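Local structure of tubulin-like protein CetZ (Methanosaeta thermophila, 3ZID) at residues A[77-82]-A[153-158]; A[148-153]-A[336-341]. The protein binds and hydrolyses GTP as a tubulin- and FtsZ-like cytoskeletal protein and is probably involved in controlling cell shape. All coordinates share one frame; numbering follows the deposited sequence.

Contact 1 of 2, residues A[77-82]-A[153-158]; sequences ANRSKG and LQNAAF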
ATOM      1  N   ALA A  77       2.297   1.617 -18.661  1.00 34.62           N
ATOM      2  CA  ALA A  77       2.054   2.543 -17.556  1.00 42.01           C
ATOM      3  C   ALA A  77       0.921   3.508 -17.898  1.00 36.92           C
ATOM      4  O   ALA A  77       0.756   4.547 -17.256  1.00 37.78           O
ATOM      5  CB  ALA A  77       3.327   3.306 -17.206  1.00 42.20           C
ATOM      6  N   ASN A  78       0.133   3.142 -18.904  1.00 33.69           N
ATOM      7  CA  ASN A  78      -0.976   3.970 -19.366  1.00 35.55           C
ATOM      8  C   ASN A  78      -2.261   3.703 -18.599  1.00 30.66           C
ATOM      9  O   ASN A  78      -2.936   2.710 -18.843  1.00 27.36           O
ATOM     10  CB  ASN A  78      -1.200   3.736 -20.861  1.00 37.46           C
ATOM     11  CG  ASN A  78      -2.174   4.729 -21.487  1.00 36.58           C
ATOM     12  OD1 ASN A  78      -3.062   5.277 -20.830  1.00 40.06           O
ATOM     13  ND2 ASN A  78      -2.003   4.960 -22.776  1.00 39.77           N
ATOM     14  N   ARG A  79      -2.598   4.597 -17.675  1.00 35.83           N
ATOM     15  CA  ARG A  79      -3.780   4.409 -16.835  1.00 29.77           C
ATOM     16  C   ARG A  79      -5.084   4.458 -17.628  1.00 32.65           C
ATOM     17  O   ARG A  79      -6.055   3.796 -17.259  1.00 31.35           O
ATOM     18  CB  ARG A  79      -3.780   5.419 -15.685  1.00 24.40           C
ATOM     19  CG  ARG A  79      -2.654   5.097 -14.685  1.00 25.27           C
ATOM     20  CD  ARG A  79      -2.570   6.051 -13.503  1.00 30.31           C
ATOM     21  NE  ARG A  79      -3.807   6.777 -13.207  1.00 38.94           N
ATOM     22  CZ  ARG A  79      -4.763   6.351 -12.391  1.00 34.48           C
ATOM     23  NH1 ARG A  79      -4.660   5.177 -11.787  1.00 31.34           N
ATOM     24  NH2 ARG A  79      -5.825   7.103 -12.182  1.00 37.34           N
ATOM     25  N   SER A  80      -5.104   5.215 -18.725  1.00 35.10           N
ATOM     26  CA  SER A  80      -6.306   5.264 -19.554  1.00 37.13           C
ATOM     27  C   SER A  80      -6.598   3.891 -20.132  1.00 29.49           C
ATOM     28  O   SER A  80      -7.734   3.409 -20.086  1.00 29.76           O
ATOM     29  CB  SER A  80      -6.171   6.288 -20.695  1.00 45.86           C
ATOM     30  OG  SER A  80      -6.503   7.603 -20.273  1.00 47.80           O
ATOM     31  N   LYS A  81      -5.560   3.245 -20.652  1.00 28.01           N
ATOM     32  CA  LYS A  81      -5.719   1.909 -21.202  1.00 27.36           C
ATOM     33  C   LYS A  81      -6.061   0.925 -20.094  1.00 32.99           C
ATOM     34  O   LYS A  81      -6.857   0.001 -20.276  1.00 29.07           O
ATOM     35  CB  LYS A  81      -4.458   1.488 -21.944  1.00 26.62           C
ATOM     36  CG  LYS A  81      -4.326   2.182 -23.293  1.00 25.78           C
ATOM     37  CD  LYS A  81      -3.531   1.340 -24.269  1.00 39.01           C
ATOM     38  CE  LYS A  81      -4.009   1.585 -25.696  1.00 52.15           C
ATOM     39  NZ  LYS A  81      -3.249   0.786 -26.698  1.00 63.06           N
ATOM     40  N   GLY A  82      -5.479   1.157 -18.928  1.00 32.19           N
ATOM     41  CA  GLY A  82      -5.779   0.332 -17.781  1.00 31.02           C
ATOM     42  C   GLY A  82      -7.252   0.377 -17.454  1.00 33.77           C
ATOM     43  O   GLY A  82      -7.886  -0.658 -17.258  1.00 36.40           O
ATOM     44  N   LEU A 153       5.452   9.132 -11.393  1.00 34.45           N
ATOM     45  CA  LEU A 153       5.019  10.158 -10.449  1.00 31.49           C
ATOM     46  C   LEU A 153       3.631  10.694 -10.766  1.00 26.07           C
ATOM     47  O   LEU A 153       2.831  10.938  -9.865  1.00 26.40           O
ATOM     48  CB  LEU A 153       6.022  11.301 -10.367  1.00 32.25           C
ATOM     49  CG  LEU A 153       7.446  10.924  -9.985  1.00 43.72           C
ATOM     50  CD1 LEU A 153       8.317  12.171  -9.953  1.00 49.96           C
ATOM     51  CD2 LEU A 153       7.450  10.229  -8.638  1.00 50.11           C
ATOM     52  N   GLN A 154       3.350  10.881 -12.047  1.00 31.30           N
ATOM     53  CA  GLN A 154       2.049  11.377 -12.468  1.00 34.06           C
ATOM     54  C   GLN A 154       0.937  10.404 -12.174  1.00 27.83           C
ATOM     55  O   GLN A 154      -0.121  10.793 -11.697  1.00 26.05           O
ATOM     56  CB  GLN A 154       2.027  11.667 -13.963  1.00 45.76           C
ATOM     57  CG  GLN A 154       2.942  12.747 -14.450  1.00 58.03           C
ATOM     58  CD  GLN A 154       2.808  12.914 -15.945  1.00 63.62           C
ATOM     59  OE1 GLN A 154       1.946  12.287 -16.569  1.00 55.60           O
ATOM     60  NE2 GLN A 154       3.670  13.735 -16.536  1.00 73.08           N
ATOM     61  N   ASN A 155       1.185   9.140 -12.491  1.00 24.26           N
ATOM     62  CA  ASN A 155       0.241   8.076 -12.242  1.00 23.20           C
ATOM     63  C   ASN A 155      -0.061   8.009 -10.757  1.00 19.98           C
ATOM     64  O   ASN A 155      -1.214   7.829 -10.349  1.00 22.32           O
ATOM     65  CB  ASN A 155       0.828   6.742 -12.704  1.00 28.57           C
ATOM     66  CG  ASN A 155       0.776   6.568 -14.205  1.00 30.07           C
ATOM     67  OD1 ASN A 155       0.108   7.327 -14.900  1.00 25.10           O
ATOM     68  ND2 ASN A 155       1.465   5.543 -14.711  1.00 25.41           N
ATOM     69  N   ALA A 156       0.999   8.130  -9.951  1.00 20.49           N
ATOM     70  CA  ALA A 156       0.871   8.061  -8.494  1.00 25.64           C
ATOM     71  C   ALA A 156      -0.093   9.114  -7.975  1.00 29.45           C
ATOM     72  O   ALA A 156      -1.023   8.811  -7.234  1.00 27.89           O
ATOM     73  CB  ALA A 156       2.223   8.224  -7.842  1.00 23.47           C
ATOM     74  N   ALA A 157       0.100  10.348  -8.424  1.00 26.09           N
ATOM     75  CA  ALA A 157      -0.719  11.465  -7.967  1.00 26.20           C
ATOM     76  C   ALA A 157      -2.191  11.262  -8.262  1.00 28.37           C
ATOM     77  O   ALA A 157      -3.036  11.480  -7.390  1.00 33.61           O
ATOM     78  CB  ALA A 157      -0.226  12.781  -8.581  1.00 30.94           C
ATOM     79  N   PHE A 158      -2.504  10.861  -9.490  1.00 22.50           N
ATOM     80  CA  PHE A 158      -3.902  10.635  -9.860  1.00 30.53           C
ATOM     81  C   PHE A 158      -4.517   9.381  -9.248  1.00 29.47           C
ATOM     82  O   PHE A 158      -5.729   9.329  -8.993  1.00 30.29           O
ATOM     83  CB  PHE A 158      -4.071  10.630 -11.366  1.00 34.77           C
ATOM     84  CG  PHE A 158      -3.802  11.962 -11.982  1.00 35.17           C
ATOM     85  CD1 PHE A 158      -4.637  13.038 -11.717  1.00 39.54           C
ATOM     86  CD2 PHE A 158      -2.738  12.131 -12.838  1.00 42.09           C
ATOM     87  CE1 PHE A 158      -4.394  14.274 -12.283  1.00 41.32           C
ATOM     88  CE2 PHE A 158      -2.495  13.360 -13.420  1.00 50.17           C
ATOM     89  CZ  PHE A 158      -3.327  14.429 -13.145  1.00 44.12           C
TER
HETATM   90  O   HOH W   1      -0.899   7.044 -17.392  1.00 26.02           O

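Contact 2 of 2, residues A[148-153]-A[336-341]; sequences EGTIYL and KWAIQE. With GDP (guanosine-5'-diphosphate), chain C.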
ATOM      1  N   GLU A 148      12.126   7.588  -9.687  1.00 52.29           N
ATOM      2  CA  GLU A 148      11.444   6.931 -10.785  1.00 48.87           C
ATOM      3  C   GLU A 148      10.907   8.016 -11.697  1.00 52.01           C
ATOM      4  O   GLU A 148      10.748   9.171 -11.286  1.00 54.33           O
ATOM      5  CB  GLU A 148      10.351   5.973 -10.313  1.00 41.84           C
ATOM      6  CG  GLU A 148      10.888   4.564 -10.083  1.00 40.33           C
ATOM      7  CD  GLU A 148       9.844   3.595  -9.566  1.00 40.22           C
ATOM      8  OE1 GLU A 148       8.935   4.020  -8.820  1.00 30.09           O
ATOM      9  OE2 GLU A 148       9.940   2.398  -9.914  1.00 44.72           O
ATOM     10  N   GLY A 149      10.629   7.634 -12.935  1.00 47.76           N
ATOM     11  CA  GLY A 149      10.286   8.583 -13.973  1.00 51.47           C
ATOM     12  C   GLY A 149       9.042   9.429 -13.799  1.00 47.28           C
ATOM     13  O   GLY A 149       8.253   9.270 -12.868  1.00 40.28           O
ATOM     14  N   THR A 150       8.870  10.327 -14.759  1.00 48.76           N
ATOM     15  CA  THR A 150       7.769  11.267 -14.801  1.00 49.92           C
ATOM     16  C   THR A 150       6.399  10.611 -14.795  1.00 39.40           C
ATOM     17  O   THR A 150       5.500  11.065 -14.095  1.00 36.77           O
ATOM     18  CB  THR A 150       7.870  12.125 -16.077  1.00 54.58           C
ATOM     19  OG1 THR A 150       9.173  12.716 -16.153  1.00 59.60           O
ATOM     20  CG2 THR A 150       6.804  13.204 -16.093  1.00 55.73           C
ATOM     21  N   ILE A 151       6.241   9.568 -15.606  1.00 35.08           N
ATOM     22  CA  ILE A 151       4.981   8.850 -15.713  1.00 39.40           C
ATOM     23  C   ILE A 151       4.602   8.181 -14.398  1.00 32.22           C
ATOM     24  O   ILE A 151       3.446   8.204 -13.984  1.00 33.87           O
ATOM     25  CB  ILE A 151       5.023   7.799 -16.833  1.00 47.52           C
ATOM     26  CG1 ILE A 151       5.048   8.509 -18.183  1.00 62.48           C
ATOM     27  CG2 ILE A 151       3.782   6.924 -16.798  1.00 40.52           C
ATOM     28  CD1 ILE A 151       3.834   9.418 -18.408  1.00 68.17           C
ATOM     29  N   TYR A 152       5.589   7.585 -13.751  1.00 31.47           N
ATOM     30  CA  TYR A 152       5.368   6.946 -12.467  1.00 30.67           C
ATOM     31  C   TYR A 152       4.835   7.955 -11.442  1.00 36.13           C
ATOM     32  O   TYR A 152       3.860   7.677 -10.723  1.00 35.52           O
ATOM     33  CB  TYR A 152       6.661   6.288 -11.993  1.00 30.70           C
ATOM     34  CG  TYR A 152       6.895   4.931 -12.627  1.00 42.80           C
ATOM     35  CD1 TYR A 152       5.925   4.340 -13.437  1.00 49.44           C
ATOM     36  CD2 TYR A 152       8.097   4.257 -12.453  1.00 52.01           C
ATOM     37  CE1 TYR A 152       6.136   3.096 -14.028  1.00 48.07           C
ATOM     38  CE2 TYR A 152       8.319   3.015 -13.043  1.00 55.66           C
ATOM     39  CZ  TYR A 152       7.335   2.444 -13.831  1.00 56.13           C
ATOM     40  OH  TYR A 152       7.559   1.216 -14.415  1.00 60.84           O
ATOM     41  N   LEU A 153       5.452   9.132 -11.393  1.00 34.45           N
ATOM     42  CA  LEU A 153       5.019  10.158 -10.449  1.00 31.49           C
ATOM     43  C   LEU A 153       3.631  10.694 -10.766  1.00 26.07           C
ATOM     44  O   LEU A 153       2.831  10.938  -9.865  1.00 26.40           O
ATOM     45  CB  LEU A 153       6.022  11.301 -10.367  1.00 32.25           C
ATOM     46  CG  LEU A 153       7.446  10.924  -9.985  1.00 43.72           C
ATOM     47  CD1 LEU A 153       8.317  12.171  -9.953  1.00 49.96           C
ATOM     48  CD2 LEU A 153       7.450  10.229  -8.638  1.00 50.11           C
ATOM     49  N   LYS A 336       3.996  17.373 -10.344  1.00 34.74           N
ATOM     50  CA  LYS A 336       3.643  18.672 -10.888  1.00 41.23           C
ATOM     51  C   LYS A 336       4.831  19.289 -11.615  1.00 43.44           C
ATOM     52  O   LYS A 336       4.703  19.782 -12.737  1.00 35.88           O
ATOM     53  CB  LYS A 336       3.216  19.580  -9.737  1.00 45.24           C
ATOM     54  CG  LYS A 336       2.958  20.997 -10.117  1.00 51.61           C
ATOM     55  CD  LYS A 336       1.528  21.163 -10.508  1.00 56.28           C
ATOM     56  CE  LYS A 336       1.197  22.628 -10.624  1.00 64.71           C
ATOM     57  NZ  LYS A 336      -0.263  22.776 -10.819  1.00 69.96           N
ATOM     58  N   TRP A 337       5.994  19.212 -10.978  1.00 45.97           N
ATOM     59  CA  TRP A 337       7.211  19.793 -11.519  1.00 49.81           C
ATOM     60  C   TRP A 337       7.558  19.064 -12.805  1.00 50.47           C
ATOM     61  O   TRP A 337       7.980  19.670 -13.796  1.00 48.26           O
ATOM     62  CB  TRP A 337       8.354  19.657 -10.509  1.00 56.89           C
ATOM     63  CG  TRP A 337       9.619  20.365 -10.892  1.00 72.08           C
ATOM     64  CD1 TRP A 337       9.969  21.650 -10.581  1.00 77.46           C
ATOM     65  CD2 TRP A 337      10.700  19.834 -11.671  1.00 78.91           C
ATOM     66  NE1 TRP A 337      11.204  21.943 -11.105  1.00 80.59           N
ATOM     67  CE2 TRP A 337      11.671  20.847 -11.784  1.00 82.05           C
ATOM     68  CE3 TRP A 337      10.941  18.597 -12.282  1.00 79.61           C
ATOM     69  CZ2 TRP A 337      12.865  20.664 -12.484  1.00 84.31           C
ATOM     70  CZ3 TRP A 337      12.124  18.416 -12.974  1.00 79.06           C
ATOM     71  CH2 TRP A 337      13.071  19.443 -13.070  1.00 82.99           C
ATOM     72  N   ALA A 338       7.345  17.754 -12.784  1.00 46.48           N
ATOM     73  CA  ALA A 338       7.589  16.911 -13.945  1.00 44.58           C
ATOM     74  C   ALA A 338       6.714  17.238 -15.158  1.00 50.27           C
ATOM     75  O   ALA A 338       7.219  17.423 -16.267  1.00 49.03           O
ATOM     76  CB  ALA A 338       7.432  15.458 -13.552  1.00 39.43           C
ATOM     77  N   ILE A 339       5.403  17.302 -14.939  1.00 54.88           N
ATOM     78  CA  ILE A 339       4.453  17.604 -16.004  1.00 54.51           C
ATOM     79  C   ILE A 339       4.779  18.956 -16.632  1.00 56.89           C
ATOM     80  O   ILE A 339       4.762  19.108 -17.852  1.00 55.81           O
ATOM     81  CB  ILE A 339       3.002  17.622 -15.485  1.00 58.04           C
ATOM     82  CG1 ILE A 339       2.661  16.312 -14.779  1.00 63.83           C
ATOM     83  CG2 ILE A 339       2.032  17.845 -16.627  1.00 55.06           C
ATOM     84  CD1 ILE A 339       1.222  16.226 -14.300  1.00 65.72           C
ATOM     85  N   GLN A 340       5.070  19.934 -15.783  1.00 60.34           N
ATOM     86  CA  GLN A 340       5.418  21.273 -16.238  1.00 64.82           C
ATOM     87  C   GLN A 340       6.696  21.303 -17.088  1.00 70.75           C
ATOM     88  O   GLN A 340       6.724  21.939 -18.145  1.00 75.57           O
ATOM     89  CB  GLN A 340       5.544  22.227 -15.049  1.00 70.64           C
ATOM     90  CG  GLN A 340       5.833  23.677 -15.448  1.00 79.77           C
ATOM     91  CD  GLN A 340       4.787  24.261 -16.395  1.00 82.45           C
ATOM     92  OE1 GLN A 340       5.116  25.024 -17.309  1.00 79.43           O
ATOM     93  NE2 GLN A 340       3.522  23.913 -16.174  1.00 85.46           N
ATOM     94  N   GLU A 341       7.752  20.638 -16.624  1.00 68.69           N
ATOM     95  CA  GLU A 341       9.021  20.621 -17.354  1.00 64.36           C
ATOM     96  C   GLU A 341       8.873  20.098 -18.782  1.00 58.58           C
ATOM     97  O   GLU A 341       9.567  20.557 -19.688  1.00 61.83           O
ATOM     98  CB  GLU A 341      10.072  19.796 -16.613  1.00 69.14           C
ATOM     99  CG  GLU A 341      11.438  19.870 -17.285  1.00 77.13           C
ATOM    100  CD  GLU A 341      12.303  18.653 -17.043  1.00 83.52           C
ATOM    101  OE1 GLU A 341      12.164  18.013 -15.976  1.00 88.58           O
ATOM    102  OE2 GLU A 341      13.117  18.331 -17.935  1.00 82.88           O
TER
HETATM  103  PB  GDP C 999       1.573  -2.513 -13.190  1.00 21.50           P
HETATM  104  O1B GDP C 999       0.486  -2.238 -12.165  1.00 19.75           O
HETATM  105  O2B GDP C 999       1.798  -4.007 -13.316  1.00 20.81           O
HETATM  106  O3B GDP C 999       1.132  -1.928 -14.520  1.00 21.17           O
HETATM  107  O3A GDP C 999       2.918  -1.751 -12.765  1.00 30.29           O
HETATM  108  PA  GDP C 999       3.734  -2.093 -11.425  1.00 21.73           P
HETATM  109  O1A GDP C 999       5.015  -2.780 -11.747  1.00 19.00           O
HETATM  110  O2A GDP C 999       2.920  -2.844 -10.394  1.00 22.06           O
HETATM  111  O5' GDP C 999       3.964  -0.614 -10.888  1.00 25.02           O
HETATM  112  C5' GDP C 999       5.276  -0.072 -10.904  1.00 26.63           C
HETATM  113  C4' GDP C 999       5.537   0.545  -9.538  1.00 22.92           C
HETATM  114  O4' GDP C 999       5.533  -0.507  -8.571  1.00 18.04           O
HETATM  115  C3' GDP C 999       6.912   1.154  -9.528  1.00 15.33           C
HETATM  116  O3' GDP C 999       6.889   2.192  -8.551  1.00 22.01           O
HETATM  117  C2' GDP C 999       7.769   0.009  -9.064  1.00 21.96           C
HETATM  118  O2' GDP C 999       8.929   0.512  -8.412  1.00 20.99           O
HETATM  119  C1' GDP C 999       6.861  -0.682  -8.067  1.00 19.80           C
HETATM  120  N9  GDP C 999       7.041  -2.130  -7.956  1.00 18.52           N
HETATM  121  C8  GDP C 999       7.028  -3.036  -8.953  1.00 17.14           C
HETATM  122  N7  GDP C 999       7.162  -4.289  -8.454  1.00 24.03           N
HETATM  123  C5  GDP C 999       7.260  -4.171  -7.113  1.00 17.03           C
HETATM  124  C6  GDP C 999       7.399  -5.088  -5.979  1.00 14.57           C
HETATM  125  O6  GDP C 999       7.497  -6.307  -6.170  1.00 21.86           O
HETATM  126  N1  GDP C 999       7.441  -4.568  -4.754  1.00 14.27           N
HETATM  127  C2  GDP C 999       7.358  -3.251  -4.525  1.00 17.84           C
HETATM  128  N2  GDP C 999       7.421  -2.820  -3.247  1.00 17.35           N
HETATM  129  N3  GDP C 999       7.224  -2.329  -5.509  1.00 18.13           N
HETATM  130  C4  GDP C 999       7.162  -2.745  -6.793  1.00 20.20           C

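Contact 1 of 2, residues A[77-82]-A[153-158]
The guanidinium group of Arg79 has Asn155 O and the carbonyl carbon of Phe158 over one face, and its plane is turned 57° from the amide plane of Asn155. The two side chains run antiparallel, flank to flank. The methylenes of Arg79 lie alongside the amide, with CD 3.3 Å from Asn155 OD1. A bend at chi3 (22°) turns the guanidinium away from the line of the chain. Its NH2 then reaches a salt bridge with Glu162, and NH1 bonds to Ser118.

At the other end of the Asn155 amide, ND2 donates to Ala77 O (2.8 Å), in the carbonyl plane, on a lone pair. ND2 also bonds to Ser113 O. One water joins Ala77 O, Arg79 N and Asn155 OD1. An alanine in place of Asn155 would probably leave Ala77 O, Ser113 O and this water without their amide partner and open a gap beside the Arg79 methylenes. Asn78 caps helix 79-98, its OD1 accepting from Lys81 N. The contact thus ties the N-terminal turn of that helix to helix 150-165, beside the glycine-rich loop of the tubulin/FtsZ GTPase domain, where Gly115, Thr116 and Gly117 bind the nucleotide.

Contact 2 of 2, residues A[148-153]-A[336-341]
Thr150 and Ala338 meet methyl to methyl. The CB bonds of both residues point toward the opposite segment. CG2 of Thr150 comes to 3.5 Å from Ala338 CB, a close approach for two methyl carbons. The threonine torsion decides which branch does this. CG2 stands anti to the backbone N, and OG1 lies beside that N, anti to the carbonyl carbon (chi1 -53°). OG1 is therefore the more distant branch, 4.2 Å from the same methyl. The small alanine lets the backbones come close, with CA atoms of Thr150 and Ala338 5.7 Å apart. CG2 also passes 4.5 Å from Ile339 N, a looser approach. The patch is small, is carried by the two methyls and lies at the surface.

These residues join the first turn of helix 150-165 to the long C-terminal helix 326-369. The GTPase domain of the tubulin/FtsZ fold is thus packed against a helix that follows the second, mixed sheet. Leu153, one turn further on, continues the packing on Leu331, Lys334 and Ala335 of that helix.

Glu148 belongs to the nucleotide pocket instead. Its chain runs straight out from CG, and the carboxylate grips the ribose of GDP with both oxygens. O3' donates to OE1 (2.8 Å) and O2' donates to OE2 (2.6 Å). OE1 also accepts from Phe145 N, which helps to fix the rotation of the carboxylate. The Tyr152 ring lies next to this pair. GDP C3' approaches the ring obliquely, 4.2 Å from its plane. CB of Glu148 sits at the ring edge, in plane. Gly149 takes the N-cap position between Glu148 and Thr150.

The centres of contacts 1 and 2 lie about 11 Å apart, on the same side of the chain's centre. Both use helix 150-165 and share Leu153. Along the chain the order is 77-82, 148-153, 153-158, 336-341, so the segments alternate. Because it takes part in both contacts, helix 150-165 links helix 79-98 with the C-terminal helix 326-369. The two contacts also touch directly: Ala77 CB packs on Ile151 CG2 at 3.7 Å, and Gln154 NE2 lies 3.3 Å from Ile339 CG1. Helix 150-165 follows strand 136-143 of the parallel sheet, with the ribose-binding Glu148 in the loop between them. Both contacts thus pack against the helix that follows this part of the nucleotide pocket.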